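Local coordinates for protein serpin-12 (Manduca sexta, PDB 6CJ7) that inhibits serine proteases as a member of the serpin family and controls the prophenoloxidase activation system in larval hemolymph, at residues 78-81 with 82-86; 224-227 with 228-232; 241-244 with 245-249. All blocks are in the same frame, centred on the assembly; numbering follows the deposited sequence.

Contact 1 of 3, residues 78-81 with 82-86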
ATOM      1  N   LYS A  78      10.333 -12.566   3.747  1.00 21.87           N
ATOM      2  CA  LYS A  78      10.629 -12.962   5.116  1.00 24.27           C
ATOM      3  C   LYS A  78      11.456 -11.888   5.807  1.00 25.63           C
ATOM      4  O   LYS A  78      11.173 -11.518   6.953  1.00 22.78           O
ATOM      5  CB  LYS A  78      11.349 -14.315   5.156  1.00 25.80           C
ATOM      6  CG  LYS A  78      11.638 -14.805   6.578  1.00 25.43           C
ATOM      7  CD  LYS A  78      12.216 -16.220   6.565  1.00 33.04           C
ATOM      8  CE  LYS A  78      12.620 -16.654   7.955  1.00 44.32           C
ATOM      9  NZ  LYS A  78      14.051 -16.321   8.224  1.00 50.68           N
ATOM     10  N   LYS A  79      12.452 -11.339   5.105  1.00 23.63           N
ATOM     11  CA  LYS A  79      13.315 -10.345   5.736  1.00 25.44           C
ATOM     12  C   LYS A  79      12.589  -9.019   5.914  1.00 24.35           C
ATOM     13  O   LYS A  79      12.758  -8.356   6.941  1.00 24.63           O
ATOM     14  CB  LYS A  79      14.591 -10.142   4.932  1.00 25.73           C
ATOM     15  CG  LYS A  79      15.659  -9.446   5.753  1.00 37.94           C
ATOM     16  CD  LYS A  79      16.903  -9.113   4.957  1.00 48.50           C
ATOM     17  CE  LYS A  79      17.788  -8.201   5.778  1.00 55.81           C
ATOM     18  NZ  LYS A  79      16.975  -7.062   6.300  1.00 54.38           N
ATOM     19  N   VAL A  80      11.777  -8.611   4.926  1.00 21.24           N
ATOM     20  CA  VAL A  80      11.015  -7.370   5.079  1.00 20.51           C
ATOM     21  C   VAL A  80      10.114  -7.456   6.298  1.00 20.61           C
ATOM     22  O   VAL A  80      10.017  -6.510   7.102  1.00 20.62           O
ATOM     23  CB  VAL A  80      10.206  -7.082   3.799  1.00 23.10           C
ATOM     24  CG1 VAL A  80       9.225  -5.918   4.038  1.00 22.76           C
ATOM     25  CG2 VAL A  80      11.145  -6.789   2.637  1.00 22.07           C
ATOM     26  N   ASN A  81       9.446  -8.593   6.462  1.00 20.65           N
ATOM     27  CA  ASN A  81       8.574  -8.767   7.612  1.00 21.84           C
ATOM     28  C   ASN A  81       9.368  -8.829   8.914  1.00 22.64           C
ATOM     29  O   ASN A  81       8.920  -8.304   9.935  1.00 24.10           O
ATOM     30  CB  ASN A  81       7.716 -10.010   7.422  1.00 23.14           C
ATOM     31  CG  ASN A  81       6.516  -9.738   6.535  1.00 20.92           C
ATOM     32  OD1 ASN A  81       5.847  -8.717   6.698  1.00 23.19           O
ATOM     33  ND2 ASN A  81       6.242 -10.637   5.584  1.00 21.70           N
ATOM     34  N   GLU A  82      10.541  -9.470   8.897  1.00 22.02           N
ATOM     35  CA  GLU A  82      11.393  -9.481  10.081  1.00 23.31           C
ATOM     36  C   GLU A  82      11.801  -8.073  10.485  1.00 26.12           C
ATOM     37  O   GLU A  82      11.811  -7.740  11.678  1.00 27.34           O
ATOM     38  CB  GLU A  82      12.629 -10.338   9.827  1.00 25.88           C
ATOM     39  CG  GLU A  82      12.381 -11.817  10.044  1.00 33.80           C
ATOM     40  CD  GLU A  82      13.489 -12.687   9.482  1.00 40.56           C
ATOM     41  OE1 GLU A  82      14.463 -12.134   8.927  1.00 38.32           O
ATOM     42  OE2 GLU A  82      13.389 -13.928   9.609  1.00 38.83           O
ATOM     43  N   GLU A  83      12.149  -7.230   9.513  1.00 23.74           N
ATOM     44  CA  GLU A  83      12.559  -5.880   9.877  1.00 24.92           C
ATOM     45  C   GLU A  83      11.394  -5.079  10.441  1.00 25.79           C
ATOM     46  O   GLU A  83      11.595  -4.251  11.341  1.00 27.16           O
ATOM     47  CB  GLU A  83      13.169  -5.141   8.683  1.00 30.45           C
ATOM     48  CG  GLU A  83      14.513  -5.672   8.198  1.00 31.55           C
ATOM     49  CD  GLU A  83      15.561  -5.822   9.301  1.00 33.77           C
ATOM     50  OE1 GLU A  83      16.394  -6.738   9.166  1.00 39.97           O
ATOM     51  OE2 GLU A  83      15.573  -5.055  10.281  1.00 34.12           O
ATOM     52  N   ILE A  84      10.180  -5.305   9.933  1.00 22.39           N
ATOM     53  CA  ILE A  84       9.009  -4.646  10.510  1.00 24.45           C
ATOM     54  C   ILE A  84       8.791  -5.101  11.950  1.00 24.07           C
ATOM     55  O   ILE A  84       8.607  -4.284  12.859  1.00 24.15           O
ATOM     56  CB  ILE A  84       7.766  -4.919   9.644  1.00 24.11           C
ATOM     57  CG1 ILE A  84       7.853  -4.145   8.332  1.00 23.21           C
ATOM     58  CG2 ILE A  84       6.512  -4.566  10.407  1.00 26.49           C
ATOM     59  CD1 ILE A  84       6.871  -4.645   7.265  1.00 22.57           C
ATOM     60  N   GLN A  85       8.823  -6.415  12.184  1.00 26.01           N
ATOM     61  CA  GLN A  85       8.481  -6.925  13.505  1.00 26.40           C
ATOM     62  C   GLN A  85       9.562  -6.647  14.538  1.00 29.48           C
ATOM     63  O   GLN A  85       9.290  -6.753  15.737  1.00 35.14           O
ATOM     64  CB  GLN A  85       8.175  -8.418  13.409  1.00 29.79           C
ATOM     65  CG  GLN A  85       6.879  -8.643  12.650  1.00 28.99           C
ATOM     66  CD  GLN A  85       6.674 -10.075  12.246  1.00 40.58           C
ATOM     67  OE1 GLN A  85       5.961 -10.364  11.284  1.00 40.87           O
ATOM     68  NE2 GLN A  85       7.293 -10.990  12.982  1.00 48.04           N
ATOM     69  N   LYS A  86      10.770  -6.272  14.112  1.00 27.14           N
ATOM     70  CA  LYS A  86      11.792  -5.893  15.082  1.00 28.99           C
ATOM     71  C   LYS A  86      11.512  -4.536  15.712  1.00 26.57           C
ATOM     72  O   LYS A  86      12.117  -4.213  16.739  1.00 28.76           O
ATOM     73  CB  LYS A  86      13.175  -5.844  14.436  1.00 34.00           C
ATOM     74  CG  LYS A  86      13.840  -7.179  14.237  1.00 39.53           C
ATOM     75  CD  LYS A  86      15.332  -6.986  14.030  1.00 44.80           C
ATOM     76  CE  LYS A  86      15.750  -7.322  12.613  1.00 45.13           C
ATOM     77  NZ  LYS A  86      17.103  -6.772  12.305  1.00 38.26           N
TER
HETATM   78  O   HOH W   1       5.149  -8.018   9.489  1.00 32.94           O
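Glu83 and Lys79 lie one helical turn apart with their side chains alongside each other, pointing the same way. At its root, Glu83 CB is 3.7 Å from Lys79 O, the carbonyl oxygen that accepts the Glu83 backbone N-H. Glu83 CG has Lys79 NZ at 3.4 Å. Beyond it the chain bends at chi2 (-51°), which turns CD and the carboxylate in beside the ammonium group. At the tip, Glu83 OE1 is met by Lys79 NZ at 2.9 Å, on its anti side and 32° out of the carboxylate plane. The other oxygen, Glu83 OE2, receives Lys86 NZ at 3.1 Å on its syn side, so two lysines grip one carboxylate. An alanine here would probably leave the Lys79 and Lys86 ammonium groups without their shared carboxylate and free to turn.

A second i to i+4 salt bridge joins Lys78 NZ to Glu82 OE2 at 2.8 Å, here on the syn side, unlike the Lys79 bridge. Elsewhere around the helix, a water sits 3.0 Å from Asn81 OD1 and 3.1 Å from Gln85 OE1, while Val80 CG1 meets Ile84 CD1.

Residues 78-85 lie in the last turns of helix 70-85. Val80 and Asn81 pack on Phe41 of helix 40-51, Asn81 ND2 donates to Asn118 O at the end of helix 109-118, and Val80 also touches Ser368 in a loop beyond strand 359-365.

Contact 2 of 3, residues 224-227 with 228-232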
ATOM      1  N   VAL A 224      11.635  14.963   2.415  1.00 23.62           N
ATOM      2  CA  VAL A 224      11.642  13.679   3.113  1.00 22.31           C
ATOM      3  C   VAL A 224      11.407  13.953   4.592  1.00 22.30           C
ATOM      4  O   VAL A 224      12.236  14.606   5.246  1.00 24.79           O
ATOM      5  CB  VAL A 224      12.969  12.933   2.913  1.00 26.22           C
ATOM      6  CG1 VAL A 224      12.962  11.623   3.690  1.00 23.41           C
ATOM      7  CG2 VAL A 224      13.250  12.700   1.427  1.00 25.40           C
ATOM      8  N   LEU A 225      10.288  13.461   5.120  1.00 21.93           N
ATOM      9  CA  LEU A 225       9.918  13.725   6.510  1.00 22.56           C
ATOM     10  C   LEU A 225      10.104  12.460   7.342  1.00 19.41           C
ATOM     11  O   LEU A 225       9.356  11.489   7.146  1.00 22.05           O
ATOM     12  CB  LEU A 225       8.471  14.208   6.581  1.00 23.43           C
ATOM     13  CG  LEU A 225       8.133  15.331   5.597  1.00 25.34           C
ATOM     14  CD1 LEU A 225       6.637  15.625   5.568  1.00 23.64           C
ATOM     15  CD2 LEU A 225       8.945  16.576   5.953  1.00 26.55           C
ATOM     16  N   PRO A 226      11.065  12.400   8.262  1.00 19.90           N
ATOM     17  CA  PRO A 226      11.326  11.138   8.971  1.00 19.69           C
ATOM     18  C   PRO A 226      10.363  10.886  10.124  1.00 21.61           C
ATOM     19  O   PRO A 226       9.930  11.802  10.832  1.00 22.45           O
ATOM     20  CB  PRO A 226      12.761  11.312   9.495  1.00 24.72           C
ATOM     21  CG  PRO A 226      13.281  12.572   8.866  1.00 32.82           C
ATOM     22  CD  PRO A 226      12.090  13.416   8.552  1.00 22.54           C
ATOM     23  N   PHE A 227      10.030   9.610  10.305  1.00 21.19           N
ATOM     24  CA  PHE A 227       9.288   9.178  11.477  1.00 18.96           C
ATOM     25  C   PHE A 227      10.276   8.731  12.559  1.00 19.68           C
ATOM     26  O   PHE A 227      11.491   8.754  12.361  1.00 20.90           O
ATOM     27  CB  PHE A 227       8.291   8.082  11.094  1.00 18.73           C
ATOM     28  CG  PHE A 227       7.119   8.586  10.286  1.00 17.74           C
ATOM     29  CD1 PHE A 227       7.103   8.463   8.898  1.00 17.31           C
ATOM     30  CD2 PHE A 227       6.014   9.171  10.917  1.00 22.70           C
ATOM     31  CE1 PHE A 227       5.996   8.914   8.155  1.00 18.06           C
ATOM     32  CE2 PHE A 227       4.917   9.634  10.179  1.00 21.72           C
ATOM     33  CZ  PHE A 227       4.912   9.500   8.801  1.00 20.21           C
ATOM     34  N   GLU A 228       9.739   8.330  13.714  1.00 20.11           N
ATOM     35  CA  GLU A 228      10.553   8.055  14.900  1.00 21.95           C
ATOM     36  C   GLU A 228      11.630   7.013  14.610  1.00 21.65           C
ATOM     37  O   GLU A 228      11.371   5.997  13.959  1.00 21.34           O
ATOM     38  CB  GLU A 228       9.652   7.571  16.049  1.00 23.65           C
ATOM     39  CG  GLU A 228      10.200   7.887  17.429  1.00 31.14           C
ATOM     40  CD  GLU A 228       9.410   7.276  18.583  1.00 36.65           C
ATOM     41  OE1 GLU A 228       8.606   6.349  18.365  1.00 33.39           O
ATOM     42  OE2 GLU A 228       9.607   7.728  19.732  1.00 46.71           O
ATOM     43  N   TYR A 229      12.848   7.286  15.092  1.00 23.87           N
ATOM     44  CA  TYR A 229      14.014   6.411  14.928  1.00 23.54           C
ATOM     45  C   TYR A 229      14.374   6.195  13.459  1.00 22.05           C
ATOM     46  O   TYR A 229      15.105   5.254  13.126  1.00 23.21           O
ATOM     47  CB  TYR A 229      13.806   5.067  15.639  1.00 25.23           C
ATOM     48  CG  TYR A 229      13.410   5.225  17.088  1.00 28.33           C
ATOM     49  CD1 TYR A 229      14.241   5.895  17.979  1.00 36.57           C
ATOM     50  CD2 TYR A 229      12.215   4.718  17.567  1.00 28.56           C
ATOM     51  CE1 TYR A 229      13.889   6.056  19.310  1.00 38.46           C
ATOM     52  CE2 TYR A 229      11.852   4.870  18.904  1.00 30.58           C
ATOM     53  CZ  TYR A 229      12.691   5.545  19.765  1.00 35.15           C
ATOM     54  OH  TYR A 229      12.334   5.702  21.089  1.00 38.51           O
ATOM     55  N   ASN A 230      13.897   7.088  12.592  1.00 22.14           N
ATOM     56  CA  ASN A 230      14.081   7.014  11.143  1.00 22.75           C
ATOM     57  C   ASN A 230      13.702   5.643  10.589  1.00 21.84           C
ATOM     58  O   ASN A 230      14.296   5.167   9.624  1.00 24.10           O
ATOM     59  CB  ASN A 230      15.509   7.381  10.737  1.00 28.55           C
ATOM     60  CG  ASN A 230      15.589   7.851   9.291  1.00 27.78           C
ATOM     61  OD1 ASN A 230      14.687   8.536   8.802  1.00 29.02           O
ATOM     62  ND2 ASN A 230      16.653   7.470   8.596  1.00 35.80           N
ATOM     63  N   GLU A 231      12.686   5.013  11.183  1.00 20.38           N
ATOM     64  CA  GLU A 231      12.234   3.712  10.690  1.00 20.99           C
ATOM     65  C   GLU A 231      11.535   3.854   9.351  1.00 21.43           C
ATOM     66  O   GLU A 231      11.675   2.996   8.468  1.00 19.36           O
ATOM     67  CB  GLU A 231      11.292   3.072  11.707  1.00 20.37           C
ATOM     68  CG  GLU A 231      12.012   2.643  12.970  1.00 20.34           C
ATOM     69  CD  GLU A 231      11.074   2.232  14.077  1.00 20.46           C
ATOM     70  OE1 GLU A 231       9.843   2.471  13.932  1.00 20.83           O
ATOM     71  OE2 GLU A 231      11.576   1.696  15.092  1.00 23.90           O
ATOM     72  N   TYR A 232      10.779   4.934   9.194  1.00 18.19           N
ATOM     73  CA  TYR A 232      10.004   5.218   7.998  1.00 18.59           C
ATOM     74  C   TYR A 232      10.211   6.676   7.621  1.00 18.72           C
ATOM     75  O   TYR A 232      10.586   7.504   8.453  1.00 19.93           O
ATOM     76  CB  TYR A 232       8.490   4.973   8.196  1.00 20.19           C
ATOM     77  CG  TYR A 232       8.175   3.613   8.776  1.00 20.94           C
ATOM     78  CD1 TYR A 232       8.010   2.507   7.949  1.00 18.55           C
ATOM     79  CD2 TYR A 232       8.036   3.441  10.148  1.00 20.94           C
ATOM     80  CE1 TYR A 232       7.738   1.258   8.488  1.00 20.84           C
ATOM     81  CE2 TYR A 232       7.776   2.203  10.694  1.00 19.46           C
ATOM     82  CZ  TYR A 232       7.607   1.116   9.856  1.00 23.06           C
ATOM     83  OH  TYR A 232       7.335  -0.120  10.401  1.00 23.60           O
TER
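Two backbone hydrogen bonds centre on Phe227, whose N and O both bind residues 228-232. Phe227 N donates to Tyr232 O at 2.9 Å in a nearly straight bond (171°). Phe227 O accepts from Asn230 N, also at 2.9 Å but more bent (132°), closing a turn over Glu228 and Tyr229. An overlapping turn follows, with Glu231 N bonded to Glu228 O at 3.2 Å.

The apolar contact is made by Phe227 CD1, which approaches Tyr232 CB to 3.8 Å; the carbonyl group of Tyr232 lies at the edge of the phenyl ring, near its plane. Both aromatic rings then meet Phe173 edge-to-face, and Phe227 also stacks with Trp177.

Among polar side chains, Asn230 OD1 rests against Pro226 CB at 3.4 Å. It gets there because CG stands opposite the backbone N (chi1 -157°), which brings the amide oxygen up to Pro226 CB. The carboxylates reach elsewhere: Glu228 forms a salt bridge with Arg90, and Glu231 OE1 accepts from Ser89 and Asn91.

Tyr229 and Asn230 both take up left-handed backbone conformations, Tyr229 in a turn close to type II. The whole is the turn of a beta hairpin formed by antiparallel strands 220-226 and 232-239, neighbours in sheet B of the serpin fold.

Contact 3 of 3, residues 241-244 with 245-249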
ATOM      1  N   LYS A 241       4.575  24.416 -11.034  1.00 59.43           N
ATOM      2  CA  LYS A 241       3.477  25.051 -11.759  1.00 62.00           C
ATOM      3  C   LYS A 241       3.358  24.535 -13.186  1.00 63.99           C
ATOM      4  O   LYS A 241       2.248  24.415 -13.712  1.00 61.40           O
ATOM      5  CB  LYS A 241       3.678  26.566 -11.762  1.00 63.69           C
ATOM      6  CG  LYS A 241       5.119  26.998 -12.059  1.00 65.44           C
ATOM      7  CD  LYS A 241       5.197  28.462 -12.483  1.00 69.55           C
ATOM      8  CE  LYS A 241       6.634  28.972 -12.504  1.00 71.45           C
ATOM      9  NZ  LYS A 241       7.344  28.724 -13.786  1.00 74.96           N
ATOM     10  N   SER A 242       4.488  24.213 -13.820  1.00 67.70           N
ATOM     11  CA  SER A 242       4.526  23.775 -15.209  1.00 70.14           C
ATOM     12  C   SER A 242       4.011  22.357 -15.411  1.00 67.32           C
ATOM     13  O   SER A 242       3.931  21.912 -16.562  1.00 71.52           O
ATOM     14  CB  SER A 242       5.959  23.870 -15.736  1.00 73.05           C
ATOM     15  OG  SER A 242       6.845  23.117 -14.922  1.00 72.57           O
ATOM     16  N   SER A 243       3.662  21.636 -14.349  1.00 59.33           N
ATOM     17  CA  SER A 243       3.314  20.229 -14.478  1.00 54.98           C
ATOM     18  C   SER A 243       2.067  19.943 -13.648  1.00 52.03           C
ATOM     19  O   SER A 243       1.430  20.850 -13.104  1.00 54.63           O
ATOM     20  CB  SER A 243       4.493  19.341 -14.061  1.00 55.85           C
ATOM     21  OG  SER A 243       4.220  17.982 -14.343  1.00 55.02           O
ATOM     22  N   ASN A 244       1.721  18.659 -13.560  1.00 46.10           N
ATOM     23  CA  ASN A 244       0.584  18.205 -12.774  1.00 41.76           C
ATOM     24  C   ASN A 244       0.907  16.836 -12.188  1.00 39.04           C
ATOM     25  O   ASN A 244       1.863  16.168 -12.594  1.00 40.02           O
ATOM     26  CB  ASN A 244      -0.688  18.143 -13.618  1.00 40.79           C
ATOM     27  CG  ASN A 244      -0.596  17.108 -14.710  1.00 44.23           C
ATOM     28  OD1 ASN A 244      -0.785  15.919 -14.468  1.00 43.35           O
ATOM     29  ND2 ASN A 244      -0.283  17.553 -15.922  1.00 50.60           N
ATOM     30  N   VAL A 245       0.070  16.414 -11.237  1.00 36.45           N
ATOM     31  CA  VAL A 245       0.405  15.274 -10.394  1.00 32.81           C
ATOM     32  C   VAL A 245       0.334  13.952 -11.148  1.00 28.68           C
ATOM     33  O   VAL A 245       1.043  13.003 -10.799  1.00 33.71           O
ATOM     34  CB  VAL A 245      -0.504  15.287  -9.147  1.00 37.60           C
ATOM     35  CG1 VAL A 245      -1.963  15.033  -9.522  1.00 42.45           C
ATOM     36  CG2 VAL A 245      -0.016  14.307  -8.112  1.00 38.09           C
ATOM     37  N   ASP A 246      -0.479  13.860 -12.201  1.00 33.61           N
ATOM     38  CA  ASP A 246      -0.525  12.598 -12.922  1.00 34.59           C
ATOM     39  C   ASP A 246       0.643  12.448 -13.889  1.00 33.79           C
ATOM     40  O   ASP A 246       1.173  11.339 -14.038  1.00 32.91           O
ATOM     41  CB  ASP A 246      -1.880  12.468 -13.613  1.00 41.30           C
ATOM     42  CG  ASP A 246      -2.972  12.084 -12.629  1.00 47.46           C
ATOM     43  OD1 ASP A 246      -2.811  11.039 -11.944  1.00 46.78           O
ATOM     44  OD2 ASP A 246      -3.963  12.837 -12.507  1.00 52.04           O
ATOM     45  N   ALA A 247       1.078  13.541 -14.513  1.00 36.96           N
ATOM     46  CA  ALA A 247       2.335  13.532 -15.256  1.00 37.69           C
ATOM     47  C   ALA A 247       3.494  13.165 -14.343  1.00 37.40           C
ATOM     48  O   ALA A 247       4.344  12.335 -14.691  1.00 37.67           O
ATOM     49  CB  ALA A 247       2.576  14.897 -15.898  1.00 41.80           C
ATOM     50  N   LEU A 248       3.533  13.775 -13.159  1.00 34.50           N
ATOM     51  CA  LEU A 248       4.559  13.446 -12.176  1.00 30.14           C
ATOM     52  C   LEU A 248       4.549  11.961 -11.847  1.00 30.22           C
ATOM     53  O   LEU A 248       5.593  11.296 -11.878  1.00 32.31           O
ATOM     54  CB  LEU A 248       4.340  14.283 -10.914  1.00 31.93           C
ATOM     55  CG  LEU A 248       5.154  13.893  -9.687  1.00 35.22           C
ATOM     56  CD1 LEU A 248       6.634  14.088  -9.970  1.00 35.12           C
ATOM     57  CD2 LEU A 248       4.713  14.715  -8.485  1.00 34.18           C
ATOM     58  N   LEU A 249       3.370  11.415 -11.538  1.00 29.01           N
ATOM     59  CA  LEU A 249       3.308  10.032 -11.089  1.00 27.83           C
ATOM     60  C   LEU A 249       3.736   9.069 -12.193  1.00 29.64           C
ATOM     61  O   LEU A 249       4.450   8.096 -11.925  1.00 32.24           O
ATOM     62  CB  LEU A 249       1.900   9.705 -10.594  1.00 28.77           C
ATOM     63  CG  LEU A 249       1.671   8.237 -10.242  1.00 28.76           C
ATOM     64  CD1 LEU A 249       2.590   7.820  -9.104  1.00 22.40           C
ATOM     65  CD2 LEU A 249       0.224   8.010  -9.873  1.00 29.89           C
TER
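Asn244 caps helix 245-251, its side-chain oxygen turned onto the amides of the second and third helical residues. Asn244 OD1 accepts from Ala247 N at 3.0 Å, and the N-H points almost straight at it (172°). The donor stands above the plane of the amide, 44° out of it, instead of along a lone pair. A second bond, weak and strongly bent, comes from Asp246 N to the same Asn244 OD1 at 3.1 Å. One oxygen thus serves two N-H groups that lack a preceding helical turn to supply their acceptors, the classic N-cap arrangement.

The backbone carbonyl of the capping residue begins the regular pattern of the helix: Leu248 N donates to Asn244 O at 3.0 Å, in the carbonyl plane. Ser243 OG adds a weak bond to Asn244 O at 3.5 Å, and its hydroxyl lies 3.8 Å from Ala247 CB. Ala247 CB also has Asn244 ND2 at 3.9 Å, so it packs beside the cap.

The cap geometry follows from the torsion of Asn244: CG stands between the backbone N and the carbonyl carbon (chi1 65°), which swings the amide back over the helix start. Further out, Asp246 OD1 makes a salt bridge with Arg376; its negative charge in the first turn would probably also suit the positive end of the helix dipole.

On the buried side, Val245, Leu248 and Leu249 all touch Leu360 of strand 359-365. Leu248 also packs on Val237 of strand 232-239, and Leu249 on Phe25 and Ala29 of helix 19-31, so the capped helix lies between this pair of strands and the first helix.

Contacts 1 and 2 are neighbours, with centres about 17 Å apart and nearest atoms about 5 Å apart, yet they do not touch; the chain leaving contact 1 runs on to contact 2. Contact 3 lies farther off, its centre about 34 Å from that of contact 1, across the centre of the chain, and about 26 Å from that of contact 2. Strand 232-239 starts at the end of contact 2 and leads into the loop of contact 3. Strand 359-365 lies behind contacts 2 and 3, and the loop after it, through Arg367, reaches contact 1. The unmodelled residues 332-346 probably belong to the reactive-centre loop of serpins, which none of the three contacts includes.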